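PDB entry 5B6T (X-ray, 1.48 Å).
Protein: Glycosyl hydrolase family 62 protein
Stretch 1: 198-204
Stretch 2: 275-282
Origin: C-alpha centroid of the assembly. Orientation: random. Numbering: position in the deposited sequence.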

ATOM      1  N   ASN A 198      -2.005  -4.655   3.155  1.00  6.45           N
ATOM      2  CA  ASN A 198      -0.663  -5.140   2.820  1.00  6.43           C
ATOM      3  C   ASN A 198      -0.578  -6.596   3.227  1.00  6.44           C
ATOM      4  O   ASN A 198      -1.119  -6.999   4.267  1.00  6.67           O
ATOM      5  CB  ASN A 198       0.474  -4.422   3.578  1.00  6.46           C
ATOM      6  CG  ASN A 198       0.459  -2.909   3.452  1.00  6.71           C
ATOM      7  OD1 ASN A 198       0.193  -2.223   4.441  1.00  7.04           O
ATOM      8  ND2 ASN A 198       0.833  -2.386   2.296  1.00  6.53           N
ATOM      9  N   VAL A 199       0.079  -7.389   2.395  1.00  6.39           N
ATOM     10  CA  VAL A 199       0.316  -8.797   2.686  1.00  6.81           C
ATOM     11  C   VAL A 199       1.779  -9.142   2.386  1.00  6.95           C
ATOM     12  O   VAL A 199       2.259  -8.917   1.293  1.00  7.39           O
ATOM     13  CB  VAL A 199      -0.634  -9.737   1.928  1.00  6.98           C
ATOM     14  CG1 VAL A 199      -0.522 -11.151   2.497  1.00  7.44           C
ATOM     15  CG2 VAL A 199      -2.048  -9.218   2.029  1.00  7.16           C
ATOM     16  N   TYR A 200       2.476  -9.664   3.416  1.00  6.99           N
ATOM     17  CA  TYR A 200       3.908  -9.950   3.324  1.00  7.32           C
ATOM     18  C   TYR A 200       4.270 -11.342   3.814  1.00  7.66           C
ATOM     19  O   TYR A 200       3.604 -11.870   4.706  1.00  7.51           O
ATOM     20  CB  TYR A 200       4.683  -8.982   4.180  1.00  7.08           C
ATOM     21  CG  TYR A 200       4.547  -7.528   3.790  1.00  6.83           C
ATOM     22  CD1 TYR A 200       5.174  -7.034   2.661  1.00  6.50           C
ATOM     23  CD2 TYR A 200       3.803  -6.655   4.563  1.00  6.57           C
ATOM     24  CE1 TYR A 200       5.084  -5.697   2.311  1.00  6.29           C
ATOM     25  CE2 TYR A 200       3.719  -5.317   4.244  1.00  6.41           C
ATOM     26  CZ  TYR A 200       4.349  -4.841   3.087  1.00  6.45           C
ATOM     27  OH  TYR A 200       4.248  -3.496   2.776  1.00  6.37           O
ATOM     28  N   ARG A 201       5.315 -11.920   3.217  1.00  8.17           N
ATOM     29  CA  ARG A 201       5.974 -13.111   3.789  1.00  9.32           C
ATOM     30  C   ARG A 201       6.896 -12.649   4.897  1.00  9.44           C
ATOM     31  O   ARG A 201       7.671 -11.700   4.724  1.00  9.18           O
ATOM     32  CB  ARG A 201       6.765 -13.840   2.722  1.00 10.37           C
ATOM     33  CG  ARG A 201       7.655 -14.964   3.230  1.00 12.16           C
ATOM     34  CD  ARG A 201       6.862 -16.075   3.899  1.00 14.54           C
ATOM     35  NE  ARG A 201       7.754 -17.047   4.523  1.00 17.46           N
ATOM     36  CZ  ARG A 201       8.456 -17.968   3.858  1.00 19.71           C
ATOM     37  NH1 ARG A 201       8.376 -18.069   2.536  1.00 20.17           N
ATOM     38  NH2 ARG A 201       9.259 -18.799   4.534  1.00 20.84           N
ATOM     39  N   ILE A 202       6.838 -13.311   6.047  1.00 10.10           N
ATOM     40  CA  ILE A 202       7.710 -12.952   7.188  1.00 10.71           C
ATOM     41  C   ILE A 202       8.959 -13.814   7.092  1.00 11.70           C
ATOM     42  O   ILE A 202       8.890 -15.019   7.347  1.00 11.19           O
ATOM     43  CB  ILE A 202       7.008 -13.146   8.547  1.00 11.28           C
ATOM     44  CG1 ILE A 202       5.709 -12.347   8.615  1.00 11.06           C
ATOM     45  CG2 ILE A 202       7.929 -12.732   9.683  1.00 11.35           C
ATOM     46  CD1 ILE A 202       4.788 -12.723   9.774  1.00 11.06           C
ATOM     47  N   ASP A 203      10.098 -13.192   6.754  1.00 11.97           N
ATOM     48  CA  ASP A 203      11.362 -13.938   6.665  1.00 12.77           C
ATOM     49  C   ASP A 203      11.674 -14.698   7.950  1.00 13.93           C
ATOM     50  O   ASP A 203      11.408 -14.197   9.049  1.00 13.90           O
ATOM     51  CB  ASP A 203      12.542 -13.020   6.372  1.00 13.56           C
ATOM     52  CG  ASP A 203      12.596 -12.547   4.931  1.00 14.84           C
ATOM     53  OD1 ASP A 203      11.948 -13.169   4.059  1.00 16.61           O
ATOM     54  OD2 ASP A 203      13.343 -11.577   4.703  1.00 17.16           O
ATOM     55  N   GLY A 204      12.210 -15.914   7.783  1.00 15.23           N
ATOM     56  CA  GLY A 204      12.621 -16.768   8.900  1.00 16.63           C
ATOM     57  C   GLY A 204      11.493 -17.561   9.564  1.00 17.78           C
ATOM     58  O   GLY A 204      11.725 -18.237  10.562  1.00 19.24           O
ATOM     59  N   GLN A 275       8.505 -10.858  -6.188  1.00  7.98           N
ATOM     60  CA  GLN A 275       7.081 -11.094  -6.086  1.00  7.76           C
ATOM     61  C   GLN A 275       6.631 -11.801  -4.826  1.00  7.34           C
ATOM     62  O   GLN A 275       5.420 -11.998  -4.641  1.00  7.25           O
ATOM     63  CB  GLN A 275       6.602 -11.894  -7.313  1.00  7.70           C
ATOM     64  CG  GLN A 275       7.051 -13.337  -7.386  1.00  8.10           C
ATOM     65  CD  GLN A 275       8.502 -13.544  -7.809  1.00  9.00           C
ATOM     66  OE1 GLN A 275       9.191 -12.632  -8.293  1.00  8.65           O
ATOM     67  NE2 GLN A 275       8.973 -14.801  -7.657  1.00  9.71           N
ATOM     68  N   THR A 276       7.573 -12.218  -3.982  1.00  7.65           N
ATOM     69  CA  THR A 276       7.196 -12.849  -2.702  1.00  7.70           C
ATOM     70  C   THR A 276       6.892 -11.834  -1.604  1.00  7.66           C
ATOM     71  O   THR A 276       6.429 -12.217  -0.518  1.00  7.81           O
ATOM     72  CB  THR A 276       8.250 -13.849  -2.194  1.00  8.31           C
ATOM     73  OG1 THR A 276       9.460 -13.159  -1.866  1.00  8.59           O
ATOM     74  CG2 THR A 276       8.532 -14.915  -3.257  1.00  8.73           C
ATOM     75  N   LEU A 277       7.129 -10.549  -1.871  1.00  7.51           N
ATOM     76  CA  LEU A 277       6.820  -9.483  -0.881  1.00  7.28           C
ATOM     77  C   LEU A 277       7.305  -9.846   0.546  1.00  7.44           C
ATOM     78  O   LEU A 277       6.538  -9.867   1.519  1.00  7.76           O
ATOM     79  CB  LEU A 277       5.318  -9.130  -0.889  1.00  7.26           C
ATOM     80  CG  LEU A 277       4.837  -8.144  -1.966  1.00  7.15           C
ATOM     81  CD1 LEU A 277       5.430  -6.754  -1.714  1.00  7.55           C
ATOM     82  CD2 LEU A 277       5.132  -8.579  -3.395  1.00  7.03           C
ATOM     83  N   PRO A 278       8.615 -10.094   0.686  1.00  7.60           N
ATOM     84  CA  PRO A 278       9.152 -10.449   1.993  1.00  7.67           C
ATOM     85  C   PRO A 278       9.490  -9.255   2.866  1.00  7.74           C
ATOM     86  O   PRO A 278       9.924  -8.192   2.370  1.00  8.09           O
ATOM     87  CB  PRO A 278      10.429 -11.206   1.630  1.00  7.82           C
ATOM     88  CG  PRO A 278      10.899 -10.562   0.380  1.00  8.09           C
ATOM     89  CD  PRO A 278       9.670 -10.061  -0.337  1.00  8.09           C
ATOM     90  N   ILE A 279       9.314  -9.436   4.186  1.00  7.73           N
ATOM     91  CA  ILE A 279       9.824  -8.519   5.183  1.00  8.23           C
ATOM     92  C   ILE A 279      10.669  -9.281   6.194  1.00  8.69           C
ATOM     93  O   ILE A 279      10.456 -10.450   6.460  1.00  9.70           O
ATOM     94  CB  ILE A 279       8.697  -7.767   5.933  1.00  8.45           C
ATOM     95  CG1 ILE A 279       7.736  -8.748   6.616  1.00  8.91           C
ATOM     96  CG2 ILE A 279       7.957  -6.797   4.996  1.00  8.52           C
ATOM     97  CD1 ILE A 279       6.895  -8.140   7.711  1.00  9.33           C
ATOM     98  N   SER A 280      11.637  -8.575   6.738  1.00  9.08           N
ATOM     99  CA  SER A 280      12.344  -9.029   7.923  1.00  9.49           C
ATOM    100  C   SER A 280      11.441  -8.803   9.126  1.00 10.06           C
ATOM    101  O   SER A 280      10.721  -7.789   9.207  1.00  9.42           O
ATOM    102  CB  SER A 280      13.606  -8.211   8.121  1.00 10.21           C
ATOM    103  OG  SER A 280      14.181  -8.497   9.404  1.00 10.94           O
ATOM    104  N   PRO A 281      11.485  -9.714  10.134  1.00 10.20           N
ATOM    105  CA  PRO A 281      10.775  -9.427  11.363  1.00 11.29           C
ATOM    106  C   PRO A 281      11.454  -8.407  12.283  1.00 11.05           C
ATOM    107  O   PRO A 281      10.931  -8.137  13.375  1.00 12.74           O
ATOM    108  CB  PRO A 281      10.706 -10.798  12.027  1.00 10.86           C
ATOM    109  CG  PRO A 281      11.976 -11.465  11.602  1.00 10.90           C
ATOM    110  CD  PRO A 281      12.148 -11.033  10.171  1.00 10.78           C
ATOM    111  N   CYS A 282      12.574  -7.838  11.837  1.00 10.90           N
ATOM    112  CA  CYS A 282      13.433  -6.966  12.638  1.00 11.74           C
ATOM    113  C   CYS A 282      13.387  -5.539  12.120  1.00 10.73           C
ATOM    114  O   CYS A 282      13.307  -5.312  10.901  1.00 10.96           O
ATOM    115  CB  CYS A 282      14.886  -7.433  12.508  1.00 12.56           C
ATOM    116  SG  CYS A 282      15.199  -9.205  12.802  1.00 15.48           S
TER

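This is a short parallel beta pairing, held by three backbone hydrogen bonds and sealed on one side by apolar side chains. The bonds climb the strand in alternation: Arg-201 N donates to Leu-277 O (2.9 Å), Ile-279 N to Arg-201 O (2.8 Å), and Asp-203 N to Ile-279 O (2.8 Å). Arg-201 thus uses both its backbone polar groups, with Pro-278 as its bridge partner. Proline has no amide hydrogen to give, yet the ladder asks for none there; instead its CA lies 3.3 Å from Arg-201 O in a CA-H...O contact.

Ile-202 and Ile-279 point to the same face of the sheet. Ile-279, with the largest covered area of any residue here, sets its CG2 over the face of the Tyr-200 ring, 3.9 Å from the ring centroid, while its CD1 comes within 4.5 Å of Ile-202 CG1. Branched side chains suit such a strand, offering methyls to two neighbours at once. Leu-277 CB adds to the apolar packing, 4.1 Å from Tyr-200 CD1.

Arg-201 and Pro-278 occupy the other, more open face, where the arginine's end leads away from the partner stretch. Past the bridges, Pro-281 continues the packing, its CB 4.1 Å from Ile-202 CG2.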